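Protein-glutamate methylesterase/protein-glutamine glutaminase (Thermotoga maritima, PDB 3SFT) probably removes methyl groups from methylglutamate residues of chemoreceptors and deamidates specific receptor glutamines during bacterial chemotaxis, this chain being its C-terminal catalytic domain. Local coordinates at residues V40-P45 with G136-K141; G46-L51 with V63-D68; L99-S102 with V108-A111; K118-E121 with K126-A129; E156-E159 with V163-M166. All blocks are in the same frame, centred on the assembly; numbering follows the deposited sequence.

Contact 1 joins His42 to Asp138 in the predicted active site, and the other contacts are placed relative to it. Contact 3 lies closest, with centres about 10 Å apart. There Ala111 CA packs 3.5 Å from Asp138 OD2, and Val108 CG1 lies 3.7 Å from His42 NE2. Contact 2 continues the chain from 40-45; Met43 CE rests 3.5 Å from Thr48 CA. It is tied to contact 3 by a probable hydrogen bond between Asp68 OD1 and Leu99 N. Contact 5 reaches the site through Met166, whose SD lies 4.1 Å from His42 CE1. Contact 4 touches none of the others. Its centre is about 16 Å from that of contact 1.

Contact 1 (V40-P45 with G136-K141); sequences VQHMPP and GKDGTK
His42 meets Asp138 just past the end of strand 37-41, where Gln41 is the last strand residue. Gln41 turns the other way. Its amide NE2 donates to His42 O at 3.0 Å and also to Ser15 O, while OE1 pairs with Ser14 OG. The amide therefore bridges the end of strand 37-41 and the loop that carries Ser15.

His42 makes the contact. Its ring CG lies anti to its own carbonyl carbon (chi1 -62°), which sends the imidazole across to Asp138. His42 NE2 donates to Asp138 OD2 at 2.6 Å, with an N-H...O angle of 160°. The oxygen sits in the ring plane and uses its anti lone pair, the one away from OD1. Ring and carboxylate are nearly coplanar, 24° apart. Asp138 CB also lies at the ring edge, 3.6 Å from His42 CE1.

The carboxylate has further partners. OD2 accepts a second bond from Val112 N, and OD1 accepts from Asp113 N, both at the start of helix 112-123. These bonds, with that from His42, would fix the rotation of the carboxylate. Ser15 touches the imidazole as well. Ser15, His42 and Asp138 are the predicted active-site residues, and this geometry is consistent with a Ser-His-Asp catalytic triad in which the aspartate orients the histidine.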
loop_
_atom_site.group_PDB
_atom_site.type_symbol
_atom_site.label_atom_id
_atom_site.label_comp_id
_atom_site.label_asym_id
_atom_site.label_seq_id
_atom_site.Cartn_x
_atom_site.Cartn_y
_atom_site.Cartn_z
ATOM N N VAL A 40 -1.361 -3.751 -1.242
ATOM C CA VAL A 40 -0.881 -4.838 -2.082
ATOM C C VAL A 40 -0.246 -5.858 -1.137
ATOM O O VAL A 40 0.872 -5.676 -0.657
ATOM C CB VAL A 40 0.173 -4.369 -3.117
ATOM C CG1 VAL A 40 0.637 -5.545 -3.952
ATOM C CG2 VAL A 40 -0.406 -3.283 -4.026
ATOM N N GLN A 41 -0.998 -6.910 -0.845
ATOM C CA GLN A 41 -0.560 -7.980 0.039
ATOM C C GLN A 41 -0.262 -9.223 -0.791
ATOM O O GLN A 41 -1.122 -9.685 -1.542
ATOM C CB GLN A 41 -1.678 -8.276 1.058
ATOM C CG GLN A 41 -1.571 -9.603 1.826
ATOM C CD GLN A 41 -0.440 -9.636 2.831
ATOM O OE1 GLN A 41 -0.243 -8.696 3.590
ATOM N NE2 GLN A 41 0.286 -10.743 2.864
ATOM N N HIS A 42 0.959 -9.746 -0.667
ATOM C CA HIS A 42 1.368 -10.959 -1.386
ATOM C C HIS A 42 0.541 -12.118 -0.847
ATOM O O HIS A 42 0.485 -12.341 0.362
ATOM C CB HIS A 42 2.847 -11.286 -1.153
ATOM C CG HIS A 42 3.794 -10.236 -1.640
ATOM N ND1 HIS A 42 5.162 -10.374 -1.548
ATOM C CD2 HIS A 42 3.575 -9.031 -2.212
ATOM C CE1 HIS A 42 5.745 -9.299 -2.042
ATOM N NE2 HIS A 42 4.807 -8.468 -2.452
ATOM N N MET A 43 -0.093 -12.857 -1.744
ATOM C CA MET A 43 -0.921 -13.978 -1.331
ATOM C C MET A 43 -1.335 -14.778 -2.556
ATOM O O MET A 43 -1.507 -14.215 -3.641
ATOM C CB MET A 43 -2.162 -13.454 -0.601
ATOM C CG MET A 43 -2.535 -14.256 0.637
ATOM S SD MET A 43 -3.161 -13.226 1.975
ATOM C CE MET A 43 -4.411 -12.244 1.081
ATOM N N PRO A 44 -1.462 -16.112 -2.414
ATOM C CA PRO A 44 -1.863 -16.962 -3.538
ATOM C C PRO A 44 -3.199 -16.474 -4.096
ATOM O O PRO A 44 -3.984 -15.839 -3.382
ATOM C CB PRO A 44 -2.012 -18.335 -2.882
ATOM C CG PRO A 44 -0.981 -18.298 -1.807
ATOM C CD PRO A 44 -1.196 -16.927 -1.216
ATOM N N PRO A 45 -3.467 -16.747 -5.383
ATOM C CA PRO A 45 -4.730 -16.309 -5.988
ATOM C C PRO A 45 -5.956 -16.853 -5.253
ATOM O O PRO A 45 -5.991 -18.019 -4.858
ATOM C CB PRO A 45 -4.631 -16.853 -7.418
ATOM C CG PRO A 45 -3.718 -18.045 -7.283
ATOM C CD PRO A 45 -2.660 -17.519 -6.345
ATOM N N GLY A 136 11.670 -10.752 1.191
ATOM C CA GLY A 136 12.023 -10.159 -0.085
ATOM C C GLY A 136 12.270 -8.666 -0.097
ATOM O O GLY A 136 12.368 -8.016 0.946
ATOM N N LYS A 137 12.311 -8.120 -1.308
ATOM C CA LYS A 137 12.588 -6.712 -1.523
ATOM C C LYS A 137 11.491 -5.920 -2.231
ATOM O O LYS A 137 11.718 -4.783 -2.640
ATOM C CB LYS A 137 13.919 -6.579 -2.274
ATOM C CG LYS A 137 15.100 -7.158 -1.488
ATOM C CD LYS A 137 16.391 -7.244 -2.301
ATOM C CE LYS A 137 16.907 -5.879 -2.743
ATOM N NZ LYS A 137 16.547 -5.575 -4.164
ATOM N N ASP A 138 10.306 -6.504 -2.377
ATOM C CA ASP A 138 9.204 -5.794 -3.024
ATOM C C ASP A 138 8.918 -4.552 -2.181
ATOM O O ASP A 138 8.841 -4.631 -0.955
ATOM C CB ASP A 138 7.960 -6.688 -3.121
ATOM C CG ASP A 138 6.841 -6.072 -3.968
ATOM O OD1 ASP A 138 7.108 -5.264 -4.884
ATOM O OD2 ASP A 138 5.672 -6.417 -3.722
ATOM N N GLY A 139 8.831 -3.401 -2.837
ATOM C CA GLY A 139 8.589 -2.157 -2.126
ATOM C C GLY A 139 9.808 -1.249 -2.149
ATOM O O GLY A 139 9.689 -0.030 -1.979
ATOM N N THR A 140 10.983 -1.836 -2.370
ATOM C CA THR A 140 12.228 -1.075 -2.414
ATOM C C THR A 140 12.322 -0.186 -3.655
ATOM O O THR A 140 12.520 1.029 -3.540
ATOM C CB THR A 140 13.450 -2.005 -2.327
ATOM O OG1 THR A 140 13.459 -2.646 -1.045
ATOM C CG2 THR A 140 14.734 -1.223 -2.497
ATOM N N LYS A 141 12.176 -0.782 -4.837
ATOM C CA LYS A 141 12.226 -0.004 -6.071
ATOM C C LYS A 141 11.054 0.972 -6.093
ATOM O O LYS A 141 11.195 2.109 -6.538
ATOM C CB LYS A 141 12.217 -0.915 -7.302
ATOM C CG LYS A 141 13.465 -1.788 -7.395
ATOM C CD LYS A 141 13.431 -2.736 -8.590
ATOM C CE LYS A 141 13.536 -1.986 -9.912
ATOM N NZ LYS A 141 13.583 -2.919 -11.075
#

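Contact 2 (G46-L51 with V63-D68); sequences GFTKSL and VKEAED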
loop_
_atom_site.group_PDB
_atom_site.type_symbol
_atom_site.label_atom_id
_atom_site.label_comp_id
_atom_site.label_asym_id
_atom_site.label_seq_id
_atom_site.Cartn_x
_atom_site.Cartn_y
_atom_site.Cartn_z
ATOM N N GLY A 46 -6.932 -15.981 -5.026
ATOM C CA GLY A 46 -8.150 -16.387 -4.347
ATOM C C GLY A 46 -8.220 -16.088 -2.859
ATOM O O GLY A 46 -9.252 -16.337 -2.237
ATOM N N PHE A 47 -7.154 -15.538 -2.287
ATOM C CA PHE A 47 -7.139 -15.239 -0.856
ATOM C C PHE A 47 -7.217 -13.765 -0.485
ATOM O O PHE A 47 -7.528 -13.437 0.660
ATOM C CB PHE A 47 -5.914 -15.867 -0.192
ATOM C CG PHE A 47 -5.949 -17.363 -0.162
ATOM C CD1 PHE A 47 -6.508 -18.034 0.918
ATOM C CD2 PHE A 47 -5.431 -18.099 -1.217
ATOM C CE1 PHE A 47 -6.552 -19.424 0.947
ATOM C CE2 PHE A 47 -5.468 -19.489 -1.203
ATOM C CZ PHE A 47 -6.031 -20.154 -0.118
ATOM N N THR A 48 -6.927 -12.880 -1.436
ATOM C CA THR A 48 -6.969 -11.440 -1.175
ATOM C C THR A 48 -8.355 -10.942 -0.736
ATOM O O THR A 48 -8.460 -9.968 0.011
ATOM C CB THR A 48 -6.464 -10.616 -2.390
ATOM O OG1 THR A 48 -7.210 -10.969 -3.564
ATOM C CG2 THR A 48 -4.973 -10.872 -2.631
ATOM N N LYS A 49 -9.403 -11.630 -1.182
ATOM C CA LYS A 49 -10.777 -11.277 -0.830
ATOM C C LYS A 49 -11.063 -11.521 0.658
ATOM O O LYS A 49 -11.868 -10.808 1.268
ATOM C CB LYS A 49 -11.755 -12.084 -1.687
ATOM C CG LYS A 49 -13.223 -11.880 -1.343
ATOM C CD LYS A 49 -13.909 -10.902 -2.285
ATOM C CE LYS A 49 -15.339 -10.631 -1.838
ATOM N NZ LYS A 49 -16.000 -11.866 -1.312
ATOM N N SER A 50 -10.404 -12.525 1.240
ATOM C CA SER A 50 -10.593 -12.845 2.657
ATOM C C SER A 50 -10.059 -11.695 3.497
ATOM O O SER A 50 -10.673 -11.292 4.486
ATOM C CB SER A 50 -9.878 -14.152 3.032
ATOM O OG SER A 50 -8.466 -14.016 2.986
ATOM N N LEU A 51 -8.922 -11.157 3.067
ATOM C CA LEU A 51 -8.281 -10.036 3.738
ATOM C C LEU A 51 -9.204 -8.818 3.759
ATOM O O LEU A 51 -9.335 -8.156 4.789
ATOM C CB LEU A 51 -6.966 -9.689 3.042
ATOM C CG LEU A 51 -6.177 -8.538 3.664
ATOM C CD1 LEU A 51 -5.917 -8.810 5.141
ATOM C CD2 LEU A 51 -4.877 -8.349 2.903
ATOM N N VAL A 63 -13.535 -1.344 3.369
ATOM C CA VAL A 63 -12.479 -2.158 2.784
ATOM C C VAL A 63 -13.045 -3.132 1.766
ATOM O O VAL A 63 -13.935 -3.927 2.073
ATOM C CB VAL A 63 -11.700 -2.945 3.862
ATOM C CG1 VAL A 63 -10.518 -3.665 3.233
ATOM C CG2 VAL A 63 -11.232 -2.005 4.974
ATOM N N LYS A 64 -12.497 -3.088 0.558
ATOM C CA LYS A 64 -12.953 -3.957 -0.513
ATOM C C LYS A 64 -11.804 -4.265 -1.448
ATOM O O LYS A 64 -10.733 -3.670 -1.354
ATOM C CB LYS A 64 -14.078 -3.277 -1.308
ATOM C CG LYS A 64 -13.640 -2.012 -2.060
ATOM C CD LYS A 64 -14.812 -1.300 -2.735
ATOM C CE LYS A 64 -15.399 -2.120 -3.864
ATOM N NZ LYS A 64 -14.406 -2.331 -4.949
ATOM N N GLU A 65 -12.051 -5.189 -2.365
ATOM C CA GLU A 65 -11.071 -5.585 -3.353
ATOM C C GLU A 65 -11.111 -4.531 -4.467
ATOM O O GLU A 65 -12.184 -4.033 -4.811
ATOM C CB GLU A 65 -11.453 -6.961 -3.898
ATOM C CG GLU A 65 -10.298 -7.771 -4.456
ATOM C CD GLU A 65 -10.597 -9.265 -4.510
ATOM O OE1 GLU A 65 -9.720 -10.056 -4.101
ATOM O OE2 GLU A 65 -11.703 -9.647 -4.958
ATOM N N ALA A 66 -9.944 -4.144 -4.983
ATOM C CA ALA A 66 -9.890 -3.160 -6.062
ATOM C C ALA A 66 -10.444 -3.797 -7.327
ATOM O O ALA A 66 -10.174 -4.964 -7.601
ATOM C CB ALA A 66 -8.458 -2.696 -6.297
ATOM N N GLU A 67 -11.228 -3.032 -8.085
ATOM C CA GLU A 67 -11.819 -3.525 -9.330
ATOM C C GLU A 67 -11.318 -2.750 -10.541
ATOM O O GLU A 67 -11.029 -1.552 -10.455
ATOM C CB GLU A 67 -13.346 -3.451 -9.274
ATOM C CG GLU A 67 -13.966 -4.309 -8.194
ATOM C CD GLU A 67 -15.478 -4.231 -8.192
ATOM O OE1 GLU A 67 -16.101 -4.783 -9.127
ATOM O OE2 GLU A 67 -16.043 -3.618 -7.256
ATOM N N ASP A 68 -11.228 -3.446 -11.669
ATOM C CA ASP A 68 -10.763 -2.858 -12.915
ATOM C C ASP A 68 -11.676 -1.704 -13.354
ATOM O O ASP A 68 -12.900 -1.847 -13.390
ATOM C CB ASP A 68 -10.697 -3.943 -13.990
ATOM C CG ASP A 68 -10.117 -3.441 -15.294
ATOM O OD1 ASP A 68 -8.974 -2.944 -15.298
ATOM O OD2 ASP A 68 -10.811 -3.552 -16.323
#
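This contact belongs to the edge of the parallel doubly wound sheet of the catalytic domain. Helix 48-58 leads into strand 62-65, the outermost strand on that side, and the first turn of the helix meets the end of the strand. Glu65 is the link. Its CG lies anti to the backbone N (chi1 -155°), and this extended chain carries the carboxylate to the first turn of the helix.

Thr48 OG1 donates to Glu65 OE1 at 2.7 Å, meeting the oxygen nearly along its C-O axis. The two side chains cross at about a right angle. Thr48 is buried and also packs on Ile79 of strand 76-79 and on Met43. The carboxylate lies close to the N-terminal end of the helix, whose dipole would probably favour its negative charge.

Within the strand segment, Lys64 NZ donates to Glu65 O at 2.8 Å and forms salt bridges with Glu67 and Glu70.

Lys49 brings aliphatic carbon rather than charge to Glu65. Its NZ stays 6.1 Å from Glu65 OE2, while Lys49 CD lies 3.7 Å from that same oxygen.

Contact 3 (L99-S102 with V108-A111); sequences LDKS and VRPA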
loop_
_atom_site.group_PDB
_atom_site.type_symbol
_atom_site.label_atom_id
_atom_site.label_comp_id
_atom_site.label_asym_id
_atom_site.label_seq_id
_atom_site.Cartn_x
_atom_site.Cartn_y
_atom_site.Cartn_z
ATOM N N LEU A 99 -6.239 -3.451 -14.153
ATOM C CA LEU A 99 -5.592 -4.726 -13.906
ATOM C C LEU A 99 -4.647 -5.058 -15.047
ATOM O O LEU A 99 -5.060 -5.274 -16.186
ATOM C CB LEU A 99 -6.639 -5.822 -13.695
ATOM C CG LEU A 99 -7.545 -5.594 -12.478
ATOM C CD1 LEU A 99 -8.552 -6.721 -12.344
ATOM C CD2 LEU A 99 -6.700 -5.483 -11.215
ATOM N N ASP A 100 -3.362 -5.049 -14.725
ATOM C CA ASP A 100 -2.310 -5.311 -15.689
ATOM C C ASP A 100 -1.805 -6.745 -15.544
ATOM O O ASP A 100 -1.631 -7.239 -14.428
ATOM C CB ASP A 100 -1.183 -4.299 -15.456
ATOM C CG ASP A 100 -0.047 -4.446 -16.433
ATOM O OD1 ASP A 100 -0.096 -3.821 -17.513
ATOM O OD2 ASP A 100 0.905 -5.176 -16.104
ATOM N N LYS A 101 -1.579 -7.419 -16.667
ATOM C CA LYS A 101 -1.101 -8.796 -16.612
ATOM C C LYS A 101 0.305 -8.999 -17.156
ATOM O O LYS A 101 0.597 -10.026 -17.771
ATOM C CB LYS A 101 -2.086 -9.752 -17.294
ATOM C CG LYS A 101 -2.553 -10.863 -16.359
ATOM C CD LYS A 101 -3.399 -11.906 -17.073
ATOM C CE LYS A 101 -4.278 -12.676 -16.093
ATOM N NZ LYS A 101 -3.520 -13.119 -14.895
ATOM N N SER A 102 1.182 -8.027 -16.915
ATOM C CA SER A 102 2.562 -8.143 -17.365
ATOM C C SER A 102 3.295 -9.140 -16.462
ATOM O O SER A 102 2.736 -9.608 -15.469
ATOM C CB SER A 102 3.265 -6.780 -17.370
ATOM O OG SER A 102 3.345 -6.222 -16.072
ATOM N N VAL A 108 6.290 -12.739 -7.963
ATOM C CA VAL A 108 5.120 -12.124 -7.356
ATOM C C VAL A 108 4.315 -11.224 -8.287
ATOM O O VAL A 108 4.873 -10.452 -9.067
ATOM C CB VAL A 108 5.556 -11.300 -6.113
ATOM C CG1 VAL A 108 4.444 -10.397 -5.632
ATOM C CG2 VAL A 108 5.997 -12.232 -4.987
ATOM N N ARG A 109 2.995 -11.326 -8.158
ATOM C CA ARG A 109 2.034 -10.536 -8.922
ATOM C C ARG A 109 0.681 -10.702 -8.233
ATOM O O ARG A 109 0.159 -11.811 -8.145
ATOM C CB ARG A 109 1.952 -11.013 -10.379
ATOM C CG ARG A 109 0.971 -10.221 -11.238
ATOM C CD ARG A 109 0.958 -10.701 -12.678
ATOM N NE ARG A 109 0.478 -12.076 -12.797
ATOM C CZ ARG A 109 0.683 -12.850 -13.859
ATOM N NH1 ARG A 109 1.360 -12.384 -14.900
ATOM N NH2 ARG A 109 0.229 -14.098 -13.873
ATOM N N PRO A 110 0.090 -9.599 -7.737
ATOM C CA PRO A 110 0.602 -8.225 -7.783
ATOM C C PRO A 110 1.853 -7.957 -6.945
ATOM O O PRO A 110 2.070 -8.581 -5.908
ATOM C CB PRO A 110 -0.578 -7.410 -7.254
ATOM C CG PRO A 110 -1.190 -8.349 -6.248
ATOM C CD PRO A 110 -1.197 -9.652 -7.020
ATOM N N ALA A 111 2.677 -7.037 -7.434
ATOM C CA ALA A 111 3.898 -6.608 -6.750
ATOM C C ALA A 111 3.630 -5.160 -6.372
ATOM O O ALA A 111 3.145 -4.390 -7.203
ATOM C CB ALA A 111 5.087 -6.672 -7.692
#
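An Asx turn closes the end of strand 94-100, and Arg109 of the loop before helix 112-123 reaches across to it. Asp100 OD2 accepts from Ser102 N at 3.0 Å, which defines the turn. The same oxygen accepts from Ser102 OG at 2.7 Å. The hydroxyl comes nearly along the C-O axis, while the backbone N lies above the carboxylate plane. Two bonds thus grip one oxygen and hold Ser102 in place.

The carbonyl of Ser102 takes the bond from the arginine. Arg109 NH1 donates to Ser102 O at 3.2 Å, with an N-H...O angle of 162°. The oxygen lies in the guanidinium plane, at its edge. Relative to the carbonyl plane, the nitrogen stands 46° out of it. The arginine chain leaves the backbone with CG anti to N, then turns about the CG-CD bond (chi3 64°), which brings the guanidinium toward the turn. Arg109 CD also packs 3.5 Å from Ser102 O.

Lys101 NZ lies over one face of the guanidinium, 4.0 Å from Arg109 NH2, and the two side chains cross at about a right angle. NZ has its own partner in Asp83 O and a cation-pi contact with Phe84. The like charges lie close at a surface contact, where solvent could screen them.

A cis peptide bond precedes Pro110, just after Arg109. The whole is an Asx turn at the end of a beta-hairpin strand, joined by one arginine-carbonyl bond to the loop leading into helix 112-123.

Contact 4 (K118-E121 with K126-A129); sequences KAAE and KTIA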
loop_
_atom_site.group_PDB
_atom_site.type_symbol
_atom_site.label_atom_id
_atom_site.label_comp_id
_atom_site.label_asym_id
_atom_site.label_seq_id
_atom_site.Cartn_x
_atom_site.Cartn_y
_atom_site.Cartn_z
ATOM N N LYS A 118 3.155 3.464 -10.549
ATOM C CA LYS A 118 2.027 4.190 -11.101
ATOM C C LYS A 118 1.552 5.310 -10.183
ATOM O O LYS A 118 1.397 6.442 -10.634
ATOM C CB LYS A 118 0.877 3.233 -11.433
ATOM C CG LYS A 118 1.210 2.239 -12.531
ATOM C CD LYS A 118 1.760 2.960 -13.758
ATOM C CE LYS A 118 2.143 1.984 -14.860
ATOM N NZ LYS A 118 3.158 1.003 -14.400
ATOM N N ALA A 119 1.369 5.013 -8.892
ATOM C CA ALA A 119 0.901 6.019 -7.930
ATOM C C ALA A 119 1.825 7.228 -7.827
ATOM O O ALA A 119 1.368 8.365 -7.853
ATOM C CB ALA A 119 0.697 5.401 -6.554
ATOM N N ALA A 120 3.126 6.972 -7.725
ATOM C CA ALA A 120 4.122 8.030 -7.611
ATOM C C ALA A 120 4.110 8.982 -8.801
ATOM O O ALA A 120 4.200 10.197 -8.635
ATOM C CB ALA A 120 5.501 7.427 -7.441
ATOM N N GLU A 121 3.998 8.425 -10.000
ATOM C CA GLU A 121 3.983 9.223 -11.218
ATOM C C GLU A 121 2.767 10.155 -11.273
ATOM O O GLU A 121 2.849 11.260 -11.816
ATOM C CB GLU A 121 4.002 8.294 -12.426
ATOM C CG GLU A 121 4.689 8.870 -13.650
ATOM C CD GLU A 121 5.037 7.799 -14.683
ATOM O OE1 GLU A 121 5.424 6.676 -14.281
ATOM O OE2 GLU A 121 4.928 8.084 -15.897
ATOM N N LYS A 126 2.768 14.047 -3.291
ATOM C CA LYS A 126 1.630 13.724 -2.434
ATOM C C LYS A 126 1.462 12.209 -2.228
ATOM O O LYS A 126 0.446 11.753 -1.696
ATOM C CB LYS A 126 0.341 14.333 -3.009
ATOM C CG LYS A 126 0.358 15.859 -3.120
ATOM C CD LYS A 126 0.737 16.512 -1.793
ATOM C CE LYS A 126 0.807 18.030 -1.913
ATOM N NZ LYS A 126 -0.533 18.642 -2.180
ATOM N N THR A 127 2.460 11.438 -2.657
ATOM C CA THR A 127 2.432 9.984 -2.518
ATOM C C THR A 127 3.034 9.568 -1.182
ATOM O O THR A 127 4.077 10.076 -0.773
ATOM C CB THR A 127 3.243 9.281 -3.636
ATOM O OG1 THR A 127 2.844 9.790 -4.911
ATOM C CG2 THR A 127 3.010 7.765 -3.608
ATOM N N ILE A 128 2.355 8.658 -0.496
ATOM C CA ILE A 128 2.830 8.137 0.777
ATOM C C ILE A 128 2.929 6.619 0.632
ATOM O O ILE A 128 1.941 5.966 0.298
ATOM C CB ILE A 128 1.860 8.469 1.937
ATOM C CG1 ILE A 128 1.793 9.983 2.168
ATOM C CG2 ILE A 128 2.318 7.776 3.219
ATOM C CD1 ILE A 128 0.802 10.398 3.272
ATOM N N ALA A 129 4.129 6.074 0.827
ATOM C CA ALA A 129 4.348 4.629 0.728
ATOM C C ALA A 129 4.579 4.037 2.111
ATOM O O ALA A 129 5.262 4.633 2.943
ATOM C CB ALA A 129 5.546 4.324 -0.174
#
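Thr127 sets its OG1 anti to its own carbonyl carbon (chi1 -50°) and its CG2 anti to its backbone N. This rotation presents both branches to Ala119 and Ala120 on helix 112-123. The hydroxyl OG1 of Thr127 comes to 3.5 Å from Ala120 CA. It lies 3.6 Å from Ala119 O, but its bond goes elsewhere, to Lys124 O in the turn that joins helix to strand. That bond satisfies the buried oxygen and fixes the rotation of the side chain.

The methyl takes the apolar part of the contact. Thr127 CG2 lies 4.2 Å from Ala120 CA and 4.4 Å from Ala119 CB. The alanine side chains are short. They let the helix come near the strand, with Ala120 CA and Thr127 CA only 5.7 Å apart. All three residues are buried, and the contact between the two segments is van der Waals in nature.

The contact lies at the helix-to-strand connection of a doubly wound alpha/beta fold. Strand 127-131 lies inside the parallel sheet, between strands 9-14 and 152-156. Helix 112-123 packs on Thr127, and Val146 of helix 140-148 touches the same residue. Ile128 meets helix 185-192 instead.

Contact 5 (E156-E159 with V163-M166); sequences EDKE and VFGM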
loop_
_atom_site.group_PDB
_atom_site.type_symbol
_atom_site.label_atom_id
_atom_site.label_comp_id
_atom_site.label_asym_id
_atom_site.label_seq_id
_atom_site.Cartn_x
_atom_site.Cartn_y
_atom_site.Cartn_z
ATOM N N GLU A 156 8.008 -0.348 8.266
ATOM C CA GLU A 156 7.608 -0.940 9.532
ATOM C C GLU A 156 8.827 -1.361 10.351
ATOM O O GLU A 156 9.754 -1.994 9.837
ATOM C CB GLU A 156 6.673 -2.135 9.315
ATOM C CG GLU A 156 6.135 -2.735 10.632
ATOM C CD GLU A 156 5.144 -3.879 10.430
ATOM O OE1 GLU A 156 4.894 -4.277 9.279
ATOM O OE2 GLU A 156 4.609 -4.392 11.436
ATOM N N ASP A 157 8.834 -0.955 11.617
ATOM C CA ASP A 157 9.905 -1.272 12.550
ATOM C C ASP A 157 9.916 -2.777 12.833
ATOM O O ASP A 157 8.864 -3.424 12.863
ATOM C CB ASP A 157 9.694 -0.486 13.854
ATOM C CG ASP A 157 10.842 -0.643 14.834
ATOM O OD1 ASP A 157 11.694 0.265 14.910
ATOM O OD2 ASP A 157 10.891 -1.671 15.534
ATOM N N LYS A 158 11.108 -3.319 13.057
ATOM C CA LYS A 158 11.300 -4.743 13.339
ATOM C C LYS A 158 10.436 -5.264 14.492
ATOM O O LYS A 158 10.062 -6.437 14.519
ATOM C CB LYS A 158 12.779 -5.018 13.648
ATOM C CG LYS A 158 13.126 -6.497 13.752
ATOM C CD LYS A 158 14.589 -6.714 14.114
ATOM C CE LYS A 158 14.932 -8.198 14.162
ATOM N NZ LYS A 158 14.847 -8.844 12.822
ATOM N N GLU A 159 10.117 -4.388 15.439
ATOM C CA GLU A 159 9.307 -4.754 16.600
ATOM C C GLU A 159 8.016 -5.502 16.263
ATOM O O GLU A 159 7.745 -6.573 16.815
ATOM C CB GLU A 159 8.959 -3.501 17.409
ATOM C CG GLU A 159 8.089 -3.765 18.638
ATOM C CD GLU A 159 7.614 -2.489 19.317
ATOM O OE1 GLU A 159 8.319 -1.458 19.253
ATOM O OE2 GLU A 159 6.525 -2.522 19.922
ATOM N N VAL A 163 8.449 -10.860 9.699
ATOM C CA VAL A 163 9.671 -10.966 8.901
ATOM C C VAL A 163 10.139 -9.551 8.539
ATOM O O VAL A 163 9.458 -8.818 7.823
ATOM C CB VAL A 163 9.468 -11.792 7.603
ATOM C CG1 VAL A 163 10.735 -11.770 6.776
ATOM C CG2 VAL A 163 9.125 -13.241 7.937
ATOM N N PHE A 164 11.304 -9.175 9.049
ATOM C CA PHE A 164 11.868 -7.853 8.807
ATOM C C PHE A 164 12.728 -7.882 7.550
ATOM O O PHE A 164 13.936 -7.686 7.619
ATOM C CB PHE A 164 12.713 -7.441 10.017
ATOM C CG PHE A 164 13.141 -5.996 10.013
ATOM C CD1 PHE A 164 12.210 -4.978 9.834
ATOM C CD2 PHE A 164 14.471 -5.655 10.249
ATOM C CE1 PHE A 164 12.596 -3.647 9.897
ATOM C CE2 PHE A 164 14.865 -4.321 10.313
ATOM C CZ PHE A 164 13.923 -3.316 10.137
ATOM N N GLY A 165 12.112 -8.181 6.412
ATOM C CA GLY A 165 12.852 -8.225 5.165
ATOM C C GLY A 165 12.517 -7.041 4.285
ATOM O O GLY A 165 13.389 -6.230 3.974
ATOM N N MET A 166 11.249 -6.928 3.897
ATOM C CA MET A 166 10.804 -5.831 3.042
ATOM C C MET A 166 11.108 -4.451 3.619
ATOM O O MET A 166 11.655 -3.600 2.917
ATOM C CB MET A 166 9.323 -5.994 2.667
ATOM C CG MET A 166 9.097 -7.168 1.701
ATOM S SD MET A 166 7.391 -7.570 1.241
ATOM C CE MET A 166 6.484 -6.196 1.969
#
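Lys158 lays its aliphatic chain over one face of the Phe164 ring, the two side chains crossing at about a right angle. Lys158 CB stands 3.7 Å from the ring centroid and only 6° off the ring normal, a clear CH-pi contact. Further along, Lys158 CG lies 3.8 Å from Phe164 CG. The lysine chain is extended to CE and then bends, bringing Lys158 NZ to 3.8 Å from Phe164 CB.

The ring edge meets the backbone. Glu156 O lies in the ring plane, 3.3 Å from Phe164 CE1, so the carbonyl faces a ring C-H. Phe164 CG is anti to its backbone N (chi1 -169°), which carries the ring across to 156-159. The phenylalanine is the centre of an inverse gamma turn.

Lys158 sits inside an Asx turn. Asp157 OD2 accepts from Glu159 N at 2.8 Å, with an N-H...O angle of 168°, and this holds the backbone around the lysine. The Glu156 carboxylate does not meet Phe164. It bonds Ser21 OG, Thr160 OG1 and Thr133 N, three separate parts of the chain.

The two segments form the ends of the connection from strand 152-156 to helix 166-172. Asp157 pairs through its backbone with Leu180 of strand 178-180, the outermost on that side, while Met166 opens the helix and bonds Gly134 through its backbone.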